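Local coordinates for protein glycoside hydrolase YxiA (Bacillus licheniformis, PDB 3LV4) that probably hydrolyses alpha-1,5-linked arabinan as a calcium-binding glycoside hydrolase of family 43, at residues D39-T44 against R339-K344; Y204-P209 against N292-D297; Y229-A234 against V272-N277; Y304-T309 against V320-L325; P333-H338 against A437-S442. All coordinates share one frame; numbering follows the deposited sequence.

In the fold
From the N terminus, residues 39-44 open contact 1, which closes only at 339-344 and so spans nearly the whole five-bladed propeller expected of this family. Within that span, contact 2 pairs 204-209 with 292-297, the inner strands of neighbouring blades. The loop it closes contains contact 3, where 229-234 meets 272-277 further out in the fourth blade. Contact 4, the hairpin 304-309 with 320-325, follows contact 2 in series and lies in the last blade, hydrogen-bonded to strand 285-296 of contact 2. Contact 5 starts at 333-338, before contact 1 has closed, and ends at 437-442; the two therefore cross, and contact 5 ties the propeller to the C-terminal lipocalin-like domain.

Contact 1. Residues D39-T44 against R339-K344; sequences DLMNWT and RYAGEK
Met-41, present as selenomethionine, reaches over to the backbone of Tyr-340 and Ala-341, and here the packing is closest. Its CG meets Tyr-340 O at 3.5 Å. A bend in the chain (chi3 63°) then lays CE against Ala-341 CA at 3.7 Å. SE stands obliquely to the Tyr-340 ring, 5.5 Å from its centroid, a Met-aromatic contact suited to a long, flexible side chain that can follow the uneven surface of a loop. Leu-40 CB adds an apolar touch on ring atom CD2 of Tyr-340 at 4.1 Å. No direct hydrogen bond crosses; instead a water donates to both Leu-40 O and Tyr-340 O. Toward solvent the contact thins to exposed Gly-342, whose positive phi (95°) would press a CB against the preceding carbonyl. The Tyr-340 hydroxyl is engaged elsewhere, by Lys-302. Asp-39 OD1 accepts from Met-41 N at 2.8 Å and from Asn-42 N at 2.7 Å, forming the Asx turn and Asx motif that shape this loop between strands 33-37 and 44-47 of the first propeller blade.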
# COMPACT_ATOMS: atom_id res chain seq x y z
N ASP A 39 -0.54 19.60 0.38
CA ASP A 39 -0.76 19.38 -1.05
C ASP A 39 -0.37 18.00 -1.56
O ASP A 39 -0.50 17.72 -2.75
CB ASP A 39 -0.07 20.47 -1.88
CG ASP A 39 1.44 20.47 -1.69
OD1 ASP A 39 1.97 19.60 -0.98
OD2 ASP A 39 2.10 21.37 -2.26
N LEU A 40 0.13 17.14 -0.67
CA LEU A 40 0.61 15.81 -1.03
C LEU A 40 1.85 15.85 -1.92
O LEU A 40 2.24 14.83 -2.50
CB LEU A 40 -0.50 14.98 -1.70
CG LEU A 40 -1.70 14.62 -0.82
CD1 LEU A 40 -2.76 13.86 -1.63
CD2 LEU A 40 -1.29 13.81 0.42
N MSE A 41 2.48 17.01 -2.02
CA MSE A 41 3.67 17.17 -2.86
C MSE A 41 4.83 17.75 -2.08
O MSE A 41 5.97 17.34 -2.25
CB MSE A 41 3.36 18.09 -4.05
CG MSE A 41 2.23 17.58 -4.92
SE MSE A 41 1.61 19.00 -6.10
CE MSE A 41 3.25 19.25 -7.13
N ASN A 42 4.54 18.72 -1.22
CA ASN A 42 5.58 19.34 -0.41
C ASN A 42 5.45 18.93 1.04
O ASN A 42 4.67 19.51 1.80
CB ASN A 42 5.56 20.85 -0.60
CG ASN A 42 5.90 21.24 -2.02
OD1 ASN A 42 7.08 21.33 -2.39
ND2 ASN A 42 4.87 21.43 -2.84
N TRP A 43 6.22 17.92 1.41
CA TRP A 43 6.16 17.37 2.76
C TRP A 43 7.19 18.01 3.67
O TRP A 43 8.27 18.42 3.22
CB TRP A 43 6.39 15.85 2.74
CG TRP A 43 5.32 15.09 2.00
CD1 TRP A 43 5.30 14.81 0.67
CD2 TRP A 43 4.12 14.52 2.55
NE1 TRP A 43 4.16 14.09 0.35
CE2 TRP A 43 3.42 13.91 1.50
CE3 TRP A 43 3.57 14.47 3.84
CZ2 TRP A 43 2.20 13.26 1.68
CZ3 TRP A 43 2.36 13.82 4.03
CH2 TRP A 43 1.69 13.22 2.95
N THR A 44 6.83 18.10 4.95
CA THR A 44 7.73 18.56 5.99
C THR A 44 7.98 17.42 6.96
O THR A 44 7.04 16.81 7.47
CB THR A 44 7.13 19.76 6.73
OG1 THR A 44 6.99 20.85 5.81
CG2 THR A 44 8.02 20.18 7.89
N ARG A 339 4.16 10.40 -10.22
CA ARG A 339 3.74 10.91 -8.92
C ARG A 339 2.77 12.09 -9.07
O ARG A 339 2.78 12.79 -10.08
CB ARG A 339 4.97 11.33 -8.08
CG ARG A 339 5.67 12.58 -8.60
CD ARG A 339 7.05 12.76 -7.99
NE ARG A 339 7.04 12.84 -6.53
CZ ARG A 339 8.09 13.21 -5.81
NH1 ARG A 339 9.22 13.54 -6.41
NH2 ARG A 339 8.01 13.26 -4.48
N TYR A 340 1.94 12.29 -8.05
CA TYR A 340 0.90 13.30 -8.08
C TYR A 340 1.45 14.72 -8.14
O TYR A 340 2.29 15.10 -7.32
CB TYR A 340 -0.00 13.16 -6.85
CG TYR A 340 -1.13 14.16 -6.81
CD1 TYR A 340 -2.10 14.18 -7.80
CD2 TYR A 340 -1.23 15.09 -5.78
CE1 TYR A 340 -3.14 15.09 -7.78
CE2 TYR A 340 -2.26 16.00 -5.74
CZ TYR A 340 -3.22 15.99 -6.74
OH TYR A 340 -4.25 16.90 -6.72
N ALA A 341 0.96 15.51 -9.10
CA ALA A 341 1.39 16.89 -9.27
C ALA A 341 0.21 17.84 -9.42
O ALA A 341 0.34 18.93 -9.99
CB ALA A 341 2.32 17.00 -10.46
N GLY A 342 -0.95 17.42 -8.93
CA GLY A 342 -2.14 18.26 -8.98
C GLY A 342 -3.04 17.99 -10.18
O GLY A 342 -4.04 18.67 -10.37
N GLU A 343 -2.67 17.00 -10.99
CA GLU A 343 -3.40 16.71 -12.22
C GLU A 343 -4.77 16.11 -11.92
O GLU A 343 -4.99 15.52 -10.86
CB GLU A 343 -2.60 15.77 -13.13
CG GLU A 343 -2.64 14.29 -12.72
CD GLU A 343 -1.71 13.95 -11.57
OE1 GLU A 343 -0.89 14.81 -11.17
OE2 GLU A 343 -1.80 12.81 -11.06
N LYS A 344 -5.69 16.25 -12.86
CA LYS A 344 -7.01 15.64 -12.70
C LYS A 344 -7.45 14.99 -14.00
O LYS A 344 -6.93 15.31 -15.07
CB LYS A 344 -8.04 16.68 -12.25
CG LYS A 344 -8.30 17.77 -13.26
CD LYS A 344 -9.25 18.80 -12.68
CE LYS A 344 -9.59 19.88 -13.70
NZ LYS A 344 -10.55 20.88 -13.15
O HOH W 1 3.02 13.90 -4.92

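Contact 2. Residues Y204-P209 against N292-D297; sequences YILYHP and NSAFYD
Strands 204-208 and 292-296 run nearly parallel, at 15° with axes 6.9 Å apart, Tyr-204 lying opposite Ser-293, and side chains rather than clear hydrogen bonds join them. With CG anti to the backbone N (chi1 -160°), Tyr-204 lays one ring face on the other strand: Ser-293 CA stands 3.6 Å from the ring centroid, a CH-pi contact, and Ser-293 CB approaches Tyr-204 CE2 at 3.3 Å. A water links Tyr-204 OH (3.0 Å) to Ala-294 O (2.9 Å). These are the inner strands of adjacent blades of the family 43 five-bladed propeller, and the nearest side-chain atom of Tyr-204 is about 5 Å from a bound calcium ion. An alanine in place of Tyr-204 would probably open a gap over Ser-293 and leave the bridging water without its hydroxyl partner. Farther along, Leu-206 CD2 rests on Ala-294 CB at 3.8 Å, a small residue accommodating the branched one. At the end, Tyr-296 turns its edge to the face of His-208, planes at 63°, while Pro-209 CD lies over the Tyr-296 ring face.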
# COMPACT_ATOMS: atom_id res chain seq x y z
N TYR A 204 -3.93 -2.77 3.98
CA TYR A 204 -4.63 -1.50 4.09
C TYR A 204 -5.96 -1.63 3.37
O TYR A 204 -6.00 -2.06 2.22
CB TYR A 204 -3.79 -0.37 3.47
CG TYR A 204 -4.23 0.99 3.97
CD1 TYR A 204 -5.25 1.69 3.32
CD2 TYR A 204 -3.67 1.55 5.11
CE1 TYR A 204 -5.67 2.92 3.79
CE2 TYR A 204 -4.09 2.77 5.59
CZ TYR A 204 -5.09 3.45 4.93
OH TYR A 204 -5.51 4.67 5.41
N ILE A 205 -7.05 -1.26 4.04
CA ILE A 205 -8.38 -1.39 3.43
C ILE A 205 -9.03 -0.04 3.14
O ILE A 205 -9.21 0.79 4.04
CB ILE A 205 -9.32 -2.30 4.28
CG1 ILE A 205 -8.79 -3.75 4.25
CG2 ILE A 205 -10.75 -2.25 3.72
CD1 ILE A 205 -9.38 -4.66 5.31
N LEU A 206 -9.37 0.17 1.86
CA LEU A 206 -10.03 1.41 1.44
C LEU A 206 -11.34 1.12 0.70
O LEU A 206 -11.36 0.36 -0.27
CB LEU A 206 -9.11 2.24 0.54
CG LEU A 206 -9.72 3.58 0.14
CD1 LEU A 206 -9.79 4.48 1.37
CD2 LEU A 206 -8.93 4.27 -0.96
N TYR A 207 -12.42 1.75 1.15
CA TYR A 207 -13.71 1.67 0.49
C TYR A 207 -13.82 2.72 -0.61
O TYR A 207 -13.39 3.86 -0.43
CB TYR A 207 -14.83 1.90 1.50
CG TYR A 207 -16.24 1.79 0.94
CD1 TYR A 207 -16.99 2.93 0.67
CD2 TYR A 207 -16.81 0.54 0.70
CE1 TYR A 207 -18.30 2.82 0.17
CE2 TYR A 207 -18.10 0.43 0.21
CZ TYR A 207 -18.84 1.57 -0.06
OH TYR A 207 -20.12 1.44 -0.55
N HIS A 208 -14.39 2.36 -1.75
CA HIS A 208 -14.69 3.36 -2.77
C HIS A 208 -16.19 3.43 -2.98
O HIS A 208 -16.83 2.42 -3.27
CB HIS A 208 -13.99 3.07 -4.09
CG HIS A 208 -13.95 4.25 -5.01
ND1 HIS A 208 -15.04 4.68 -5.72
CD2 HIS A 208 -12.94 5.11 -5.30
CE1 HIS A 208 -14.71 5.75 -6.43
NE2 HIS A 208 -13.45 6.03 -6.19
N PRO A 209 -16.78 4.63 -2.80
CA PRO A 209 -18.23 4.80 -2.86
C PRO A 209 -18.84 4.58 -4.25
O PRO A 209 -20.04 4.32 -4.34
CB PRO A 209 -18.45 6.27 -2.45
CG PRO A 209 -17.16 6.74 -1.92
CD PRO A 209 -16.08 5.89 -2.48
N ASN A 292 1.87 0.48 1.43
CA ASN A 292 1.09 1.67 1.12
C ASN A 292 0.01 1.95 2.14
O ASN A 292 -0.36 1.09 2.95
CB ASN A 292 0.44 1.54 -0.25
CG ASN A 292 -0.73 0.57 -0.25
OD1 ASN A 292 -0.53 -0.65 -0.28
ND2 ASN A 292 -1.95 1.10 -0.20
N SER A 293 -0.49 3.17 2.08
CA SER A 293 -1.82 3.48 2.56
C SER A 293 -2.54 4.10 1.37
O SER A 293 -2.00 4.17 0.26
CB SER A 293 -1.80 4.41 3.79
OG SER A 293 -0.94 5.53 3.61
N ALA A 294 -3.78 4.52 1.58
CA ALA A 294 -4.56 5.07 0.48
C ALA A 294 -5.63 5.97 1.05
O ALA A 294 -6.07 5.80 2.19
CB ALA A 294 -5.16 3.94 -0.35
N PHE A 295 -6.05 6.95 0.26
CA PHE A 295 -6.94 8.00 0.74
C PHE A 295 -7.96 8.28 -0.34
O PHE A 295 -7.61 8.42 -1.51
CB PHE A 295 -6.13 9.27 1.03
CG PHE A 295 -6.93 10.38 1.62
CD1 PHE A 295 -7.17 10.42 2.99
CD2 PHE A 295 -7.41 11.41 0.82
CE1 PHE A 295 -7.89 11.45 3.56
CE2 PHE A 295 -8.15 12.44 1.39
CZ PHE A 295 -8.38 12.46 2.76
N TYR A 296 -9.23 8.33 0.06
CA TYR A 296 -10.30 8.79 -0.81
C TYR A 296 -10.80 10.16 -0.35
O TYR A 296 -11.17 10.34 0.82
CB TYR A 296 -11.45 7.77 -0.86
CG TYR A 296 -12.66 8.32 -1.57
CD1 TYR A 296 -12.70 8.39 -2.95
CD2 TYR A 296 -13.76 8.80 -0.86
CE1 TYR A 296 -13.80 8.91 -3.62
CE2 TYR A 296 -14.86 9.32 -1.51
CZ TYR A 296 -14.87 9.37 -2.89
OH TYR A 296 -15.97 9.90 -3.55
N ASP A 297 -10.79 11.14 -1.25
CA ASP A 297 -11.19 12.51 -0.92
C ASP A 297 -12.65 12.73 -1.33
O ASP A 297 -12.96 12.82 -2.51
CB ASP A 297 -10.27 13.50 -1.65
CG ASP A 297 -10.53 14.95 -1.27
OD1 ASP A 297 -11.67 15.28 -0.90
OD2 ASP A 297 -9.59 15.76 -1.35
O HOH W 2 -7.70 6.54 4.41

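Contact 3. Residues Y229-A234 against V272-N277; sequences YNIRVA and VKLMGN
Asn-230 places CG between its own N and carbonyl carbon (chi1 63°), while Lys-273 runs out fully extended with CG anti to N (chi1 173°), and the two side chains cross at about a right angle. Asn-230 OD1 thereby sits 3.4 Å from Lys-273 CG and also accepts from Arg-232 NE at 2.8 Å, within the guanidinium plane. Lys-273 CB lies over one face of that guanidinium, toward its rim; the ammonium forms a salt bridge with Asp-365 and a hydrogen bond with the backbone O of His-362. On the other side of the sheet Ile-231 CD1 packs against selenomethionine Met-275 CE at 3.6 Å, and Val-233 CG1 against Val-272 CB at 3.8 Å. Antiparallel backbone bonds run from Leu-274 N to Ile-231 O (2.8 Å) and both ways between Val-233 and Val-272. Farther on, a water joins Ile-231 N to Met-275 O, and Tyr-229 OH bonds to Glu-201, the predicted proton donor. Within the fourth propeller blade, strand 230-236 stands between 213-220 and 272-280, and the latter pairs in parallel with strand 371-378 of the C-terminal region.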
# COMPACT_ATOMS: atom_id res chain seq x y z
N TYR A 229 9.55 -6.18 -3.50
CA TYR A 229 8.34 -5.63 -2.88
C TYR A 229 7.41 -5.13 -3.96
O TYR A 229 7.83 -4.41 -4.86
CB TYR A 229 8.71 -4.44 -2.02
CG TYR A 229 8.07 -4.34 -0.65
CD1 TYR A 229 7.69 -5.47 0.07
CD2 TYR A 229 7.90 -3.10 -0.05
CE1 TYR A 229 7.13 -5.35 1.36
CE2 TYR A 229 7.35 -2.97 1.21
CZ TYR A 229 6.98 -4.09 1.91
OH TYR A 229 6.45 -3.91 3.17
N ASN A 230 6.14 -5.50 -3.87
CA ASN A 230 5.16 -5.01 -4.82
C ASN A 230 3.77 -4.94 -4.21
O ASN A 230 3.36 -5.82 -3.45
CB ASN A 230 5.17 -5.84 -6.13
CG ASN A 230 4.78 -7.29 -5.92
OD1 ASN A 230 3.71 -7.72 -6.36
ND2 ASN A 230 5.64 -8.05 -5.26
N ILE A 231 3.06 -3.86 -4.55
CA ILE A 231 1.72 -3.63 -4.03
C ILE A 231 0.70 -4.42 -4.84
O ILE A 231 0.72 -4.38 -6.07
CB ILE A 231 1.36 -2.13 -4.06
CG1 ILE A 231 2.24 -1.35 -3.08
CG2 ILE A 231 -0.13 -1.92 -3.74
CD1 ILE A 231 2.26 0.16 -3.29
N ARG A 232 -0.16 -5.14 -4.14
CA ARG A 232 -1.22 -5.90 -4.78
C ARG A 232 -2.53 -5.53 -4.12
O ARG A 232 -2.56 -4.99 -3.00
CB ARG A 232 -0.97 -7.40 -4.67
CG ARG A 232 0.38 -7.84 -5.23
CD ARG A 232 0.41 -9.31 -5.66
NE ARG A 232 1.70 -9.61 -6.29
CZ ARG A 232 1.95 -10.70 -7.02
NH1 ARG A 232 1.01 -11.62 -7.20
NH2 ARG A 232 3.16 -10.86 -7.56
N VAL A 233 -3.63 -5.83 -4.81
CA VAL A 233 -4.94 -5.48 -4.28
C VAL A 233 -5.93 -6.61 -4.56
O VAL A 233 -5.77 -7.39 -5.52
CB VAL A 233 -5.42 -4.13 -4.86
CG1 VAL A 233 -5.70 -4.26 -6.38
CG2 VAL A 233 -6.63 -3.59 -4.09
N ALA A 234 -6.94 -6.71 -3.69
CA ALA A 234 -8.04 -7.64 -3.85
C ALA A 234 -9.28 -6.89 -3.38
O ALA A 234 -9.15 -5.80 -2.81
CB ALA A 234 -7.80 -8.89 -2.99
N VAL A 272 -4.11 -8.80 -7.53
CA VAL A 272 -3.87 -7.91 -8.66
C VAL A 272 -2.63 -7.08 -8.35
O VAL A 272 -2.65 -6.24 -7.45
CB VAL A 272 -5.07 -6.98 -8.89
CG1 VAL A 272 -4.82 -6.04 -10.08
CG2 VAL A 272 -6.36 -7.80 -9.11
N LYS A 273 -1.55 -7.31 -9.09
CA LYS A 273 -0.29 -6.60 -8.85
C LYS A 273 -0.32 -5.24 -9.53
O LYS A 273 -0.46 -5.16 -10.75
CB LYS A 273 0.91 -7.42 -9.34
CG LYS A 273 2.24 -6.69 -9.29
CD LYS A 273 3.37 -7.59 -9.82
CE LYS A 273 4.73 -6.89 -9.81
NZ LYS A 273 5.77 -7.71 -10.51
N LEU A 274 -0.18 -4.17 -8.75
CA LEU A 274 -0.37 -2.82 -9.28
C LEU A 274 0.91 -2.17 -9.77
O LEU A 274 0.88 -1.29 -10.62
CB LEU A 274 -1.00 -1.92 -8.22
CG LEU A 274 -2.41 -2.33 -7.81
CD1 LEU A 274 -2.94 -1.39 -6.73
CD2 LEU A 274 -3.32 -2.35 -9.04
N MSE A 275 2.04 -2.59 -9.21
CA MSE A 275 3.31 -1.90 -9.46
C MSE A 275 4.48 -2.70 -8.92
O MSE A 275 4.45 -3.16 -7.77
CB MSE A 275 3.27 -0.51 -8.81
CG MSE A 275 4.57 0.29 -8.92
SE MSE A 275 4.42 2.04 -8.00
CE MSE A 275 3.48 1.48 -6.39
N GLY A 276 5.51 -2.89 -9.75
CA GLY A 276 6.78 -3.45 -9.32
C GLY A 276 7.93 -2.49 -9.63
O GLY A 276 7.71 -1.29 -9.81
N ASN A 277 9.15 -3.02 -9.70
CA ASN A 277 10.34 -2.21 -9.97
C ASN A 277 10.37 -1.82 -11.45
O ASN A 277 10.13 -2.66 -12.32
CB ASN A 277 11.61 -2.99 -9.68
CG ASN A 277 11.73 -3.47 -8.24
OD1 ASN A 277 10.89 -3.18 -7.39
ND2 ASN A 277 12.80 -4.21 -7.96
O HOH W 3 8.78 -5.17 -7.24
O HOH W 4 4.36 -1.65 -5.63

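Contact 4. Residues Y304-T309 against V320-L325; sequences YLIFHT and VRVHQL
Phe-307 and Arg-321 face each other in a beta hairpin, strands 303-310 and 319-327, at the middle of the last blade of the five-bladed propeller. From CB of Phe-307 a chi1 of 56° sets CG between the backbone N and carbonyl carbon, turning the ring back over the partner strand. CD1 comes to 3.6 Å from Arg-321 O, which lies over one ring face. CE1 passes His-323 CD2, and at the tip CZ touches both His-323 CD2 (3.5 Å) and Arg-321 CB (3.7 Å), while Phe-307 CE2 also borders Arg-321 CB. The Arg-321 methylene makes a CH-pi contact, and its charged end pairs instead with Glu-319. A flat apolar ring suits a slot bordered by a methylene, an imidazole carbon and a backbone carbonyl. An alanine at Phe-307 would probably open a gap beside His-323 CD2 and leave the Arg-321 CB methylene without its aromatic partner. On the opposite face beta-branched Ile-306, Val-320 and Val-322 lie side by side, Ile-306 CG2 4.1 Å from Val-320 CG1. Beyond them His-308 makes a weak bond to Asp-15, the predicted proton acceptor. Toward the Tyr-304 end, the backbone bond from Leu-305 N to His-323 O is 2.7 Å long and almost straight, 175°.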
# COMPACT_ATOMS: atom_id res chain seq x y z
N TYR A 304 -5.84 8.41 -3.79
CA TYR A 304 -4.39 8.48 -3.79
C TYR A 304 -3.76 7.26 -3.14
O TYR A 304 -4.25 6.77 -2.13
CB TYR A 304 -3.91 9.71 -3.03
CG TYR A 304 -4.47 11.02 -3.55
CD1 TYR A 304 -3.83 11.71 -4.56
CD2 TYR A 304 -5.62 11.56 -3.00
CE1 TYR A 304 -4.33 12.91 -5.03
CE2 TYR A 304 -6.13 12.77 -3.46
CZ TYR A 304 -5.48 13.44 -4.47
OH TYR A 304 -5.97 14.64 -4.93
N LEU A 305 -2.66 6.81 -3.73
CA LEU A 305 -1.85 5.74 -3.17
C LEU A 305 -0.63 6.40 -2.55
O LEU A 305 0.07 7.15 -3.22
CB LEU A 305 -1.42 4.79 -4.29
CG LEU A 305 -0.74 3.49 -3.87
CD1 LEU A 305 -1.76 2.51 -3.28
CD2 LEU A 305 -0.03 2.85 -5.06
N ILE A 306 -0.40 6.13 -1.27
CA ILE A 306 0.75 6.70 -0.56
C ILE A 306 1.64 5.55 -0.12
O ILE A 306 1.18 4.61 0.51
CB ILE A 306 0.32 7.51 0.68
CG1 ILE A 306 -0.62 8.65 0.28
CG2 ILE A 306 1.55 8.04 1.45
CD1 ILE A 306 -2.09 8.28 0.36
N PHE A 307 2.93 5.62 -0.45
CA PHE A 307 3.83 4.50 -0.21
C PHE A 307 5.26 4.99 -0.07
O PHE A 307 5.56 6.16 -0.33
CB PHE A 307 3.71 3.46 -1.35
CG PHE A 307 3.94 4.02 -2.73
CD1 PHE A 307 2.95 4.75 -3.38
CD2 PHE A 307 5.16 3.83 -3.37
CE1 PHE A 307 3.16 5.27 -4.66
CE2 PHE A 307 5.39 4.34 -4.65
CZ PHE A 307 4.39 5.06 -5.29
N HIS A 308 6.16 4.11 0.36
CA HIS A 308 7.58 4.46 0.28
C HIS A 308 8.19 3.71 -0.87
O HIS A 308 7.61 2.74 -1.37
CB HIS A 308 8.33 4.17 1.59
CG HIS A 308 8.45 2.71 1.90
ND1 HIS A 308 9.25 1.85 1.17
CD2 HIS A 308 7.87 1.96 2.85
CE1 HIS A 308 9.15 0.63 1.67
NE2 HIS A 308 8.32 0.67 2.70
N THR A 309 9.35 4.15 -1.32
CA THR A 309 10.03 3.44 -2.38
C THR A 309 11.52 3.66 -2.30
O THR A 309 11.98 4.68 -1.81
CB THR A 309 9.47 3.80 -3.78
OG1 THR A 309 10.04 2.93 -4.76
CG2 THR A 309 9.79 5.26 -4.14
N VAL A 320 8.93 8.99 0.57
CA VAL A 320 7.50 8.86 0.39
C VAL A 320 7.13 9.29 -1.03
O VAL A 320 7.66 10.28 -1.54
CB VAL A 320 6.73 9.76 1.38
CG1 VAL A 320 5.24 9.74 1.07
CG2 VAL A 320 6.99 9.31 2.82
N ARG A 321 6.24 8.52 -1.66
CA ARG A 321 5.69 8.91 -2.95
C ARG A 321 4.18 8.84 -2.89
O ARG A 321 3.61 8.05 -2.13
CB ARG A 321 6.23 8.02 -4.09
CG ARG A 321 7.68 8.30 -4.50
CD ARG A 321 7.83 9.71 -5.09
NE ARG A 321 9.17 10.00 -5.61
CZ ARG A 321 10.19 10.43 -4.87
NH1 ARG A 321 10.04 10.60 -3.55
NH2 ARG A 321 11.36 10.67 -5.43
N VAL A 322 3.53 9.68 -3.68
CA VAL A 322 2.09 9.71 -3.78
C VAL A 322 1.71 9.62 -5.25
O VAL A 322 2.17 10.44 -6.05
CB VAL A 322 1.52 11.03 -3.20
CG1 VAL A 322 -0.01 11.07 -3.32
CG2 VAL A 322 1.95 11.20 -1.75
N HIS A 323 0.89 8.63 -5.61
CA HIS A 323 0.35 8.52 -6.97
C HIS A 323 -1.17 8.51 -6.94
O HIS A 323 -1.77 7.83 -6.11
CB HIS A 323 0.82 7.25 -7.69
CG HIS A 323 2.27 7.27 -8.08
ND1 HIS A 323 2.71 6.88 -9.33
CD2 HIS A 323 3.37 7.64 -7.38
CE1 HIS A 323 4.03 7.00 -9.38
NE2 HIS A 323 4.45 7.45 -8.21
N GLN A 324 -1.78 9.25 -7.86
CA GLN A 324 -3.22 9.21 -7.99
C GLN A 324 -3.69 7.82 -8.40
O GLN A 324 -3.04 7.15 -9.21
CB GLN A 324 -3.68 10.26 -9.02
CG GLN A 324 -5.17 10.39 -9.11
CD GLN A 324 -5.62 11.69 -9.76
OE1 GLN A 324 -4.81 12.48 -10.28
NE2 GLN A 324 -6.91 11.92 -9.74
N LEU A 325 -4.80 7.37 -7.81
CA LEU A 325 -5.45 6.13 -8.20
C LEU A 325 -6.65 6.42 -9.08
O LEU A 325 -7.49 7.27 -8.74
CB LEU A 325 -5.92 5.35 -6.97
CG LEU A 325 -4.85 4.68 -6.09
CD1 LEU A 325 -5.44 4.30 -4.72
CD2 LEU A 325 -4.27 3.45 -6.79

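Contact 5. Residues P333-H338 against A437-S442; sequences PVVAPH and AVWGSS
Trp-439 and Pro-337 lie against one another pointing opposite ways where strand 437-442 of the C-terminal lipocalin-like domain meets the chain leaving the last propeller strand, 333-335. The indole presents a face to the proline: Pro-337 CA stands 3.7 Å from the centroid of its six-membered ring, 14° off the normal, a CH-pi contact. Pro-337 CB lies 3.6 Å from Trp-439 CE3; the compact, rigid pyrrolidine can lie close against the broad indole face. With CG anti to the carbonyl carbon (chi1 -74°), the indole also crosses Val-335 obliquely, CZ2 at 4.0 Å from Val-335 CB. Its N-H is directed within the ring plane to a water 3.1 Å from Trp-439 NE1, which also accepts from Val-335 N. Edge-to-face contacts with Phe-278 and His-362 further hold the indole within this buried interdomain seam. Beyond Gly-440, the side chain of Ser-441 comes within about 5 Å (nearest atoms) of that of Glu-358, a calcium ligand. The Ser-441 hydroxyl approaches the His-338 ring edge in plane, forming a hydrogen bond of 2.8 Å between Ser-441 OG and His-338 NE2 in which either atom could be the donor.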
# COMPACT_ATOMS: atom_id res chain seq x y z
N PRO A 333 -8.81 -0.54 -9.26
CA PRO A 333 -8.04 0.70 -9.28
C PRO A 333 -6.73 0.53 -10.04
O PRO A 333 -6.11 -0.53 -9.93
CB PRO A 333 -7.75 0.97 -7.79
CG PRO A 333 -7.75 -0.40 -7.16
CD PRO A 333 -8.71 -1.25 -7.97
N VAL A 334 -6.35 1.54 -10.81
CA VAL A 334 -5.07 1.52 -11.53
C VAL A 334 -4.23 2.70 -11.04
O VAL A 334 -4.76 3.77 -10.73
CB VAL A 334 -5.26 1.56 -13.07
CG1 VAL A 334 -6.13 0.39 -13.54
CG2 VAL A 334 -5.86 2.89 -13.51
N VAL A 335 -2.92 2.48 -10.93
CA VAL A 335 -2.02 3.53 -10.45
C VAL A 335 -1.54 4.40 -11.62
O VAL A 335 -1.02 3.88 -12.61
CB VAL A 335 -0.81 2.91 -9.72
CG1 VAL A 335 0.06 4.00 -9.07
CG2 VAL A 335 -1.28 1.92 -8.68
N ALA A 336 -1.71 5.71 -11.51
CA ALA A 336 -1.14 6.63 -12.50
C ALA A 336 0.37 6.42 -12.51
O ALA A 336 0.98 6.26 -11.46
CB ALA A 336 -1.48 8.07 -12.13
N PRO A 337 0.99 6.40 -13.70
CA PRO A 337 2.43 6.06 -13.75
C PRO A 337 3.36 7.07 -13.07
O PRO A 337 4.43 6.68 -12.61
CB PRO A 337 2.72 5.99 -15.26
CG PRO A 337 1.37 5.69 -15.89
CD PRO A 337 0.38 6.46 -15.04
N HIS A 338 2.98 8.35 -13.02
CA HIS A 338 3.83 9.37 -12.39
C HIS A 338 3.27 9.90 -11.08
O HIS A 338 2.06 9.87 -10.86
CB HIS A 338 4.07 10.53 -13.35
CG HIS A 338 4.74 10.11 -14.62
ND1 HIS A 338 6.02 9.62 -14.65
CD2 HIS A 338 4.28 10.07 -15.90
CE1 HIS A 338 6.34 9.31 -15.90
NE2 HIS A 338 5.31 9.57 -16.67
N ALA A 437 -0.30 -5.34 -14.52
CA ALA A 437 -0.48 -3.94 -14.89
C ALA A 437 0.43 -3.52 -16.04
O ALA A 437 1.59 -3.92 -16.10
CB ALA A 437 -0.19 -3.04 -13.69
N VAL A 438 -0.10 -2.69 -16.93
CA VAL A 438 0.73 -2.03 -17.93
C VAL A 438 0.61 -0.51 -17.77
O VAL A 438 -0.48 0.01 -17.50
CB VAL A 438 0.36 -2.46 -19.37
CG1 VAL A 438 0.60 -3.96 -19.54
CG2 VAL A 438 -1.09 -2.10 -19.70
N TRP A 439 1.74 0.19 -17.91
CA TRP A 439 1.76 1.64 -17.84
C TRP A 439 2.34 2.18 -19.13
O TRP A 439 3.31 1.63 -19.64
CB TRP A 439 2.70 2.13 -16.74
CG TRP A 439 2.24 1.96 -15.34
CD1 TRP A 439 1.05 1.43 -14.90
CD2 TRP A 439 2.96 2.35 -14.17
NE1 TRP A 439 1.00 1.47 -13.52
CE2 TRP A 439 2.16 2.03 -13.06
CE3 TRP A 439 4.22 2.93 -13.97
CZ2 TRP A 439 2.58 2.28 -11.75
CZ3 TRP A 439 4.63 3.17 -12.67
CH2 TRP A 439 3.81 2.85 -11.58
N GLY A 440 1.78 3.27 -19.62
CA GLY A 440 2.34 3.95 -20.77
C GLY A 440 2.59 5.40 -20.42
O GLY A 440 1.80 6.03 -19.71
N SER A 441 3.71 5.94 -20.91
CA SER A 441 4.00 7.36 -20.76
C SER A 441 4.50 7.87 -22.10
O SER A 441 5.45 7.32 -22.66
CB SER A 441 5.04 7.59 -19.66
OG SER A 441 5.18 8.96 -19.35
N SER A 442 3.87 8.92 -22.62
CA SER A 442 4.07 9.30 -24.02
C SER A 442 5.44 9.91 -24.27
O SER A 442 6.01 10.58 -23.40
CB SER A 442 2.99 10.29 -24.47
OG SER A 442 3.12 11.53 -23.79
O HOH W 5 -1.19 0.17 -11.72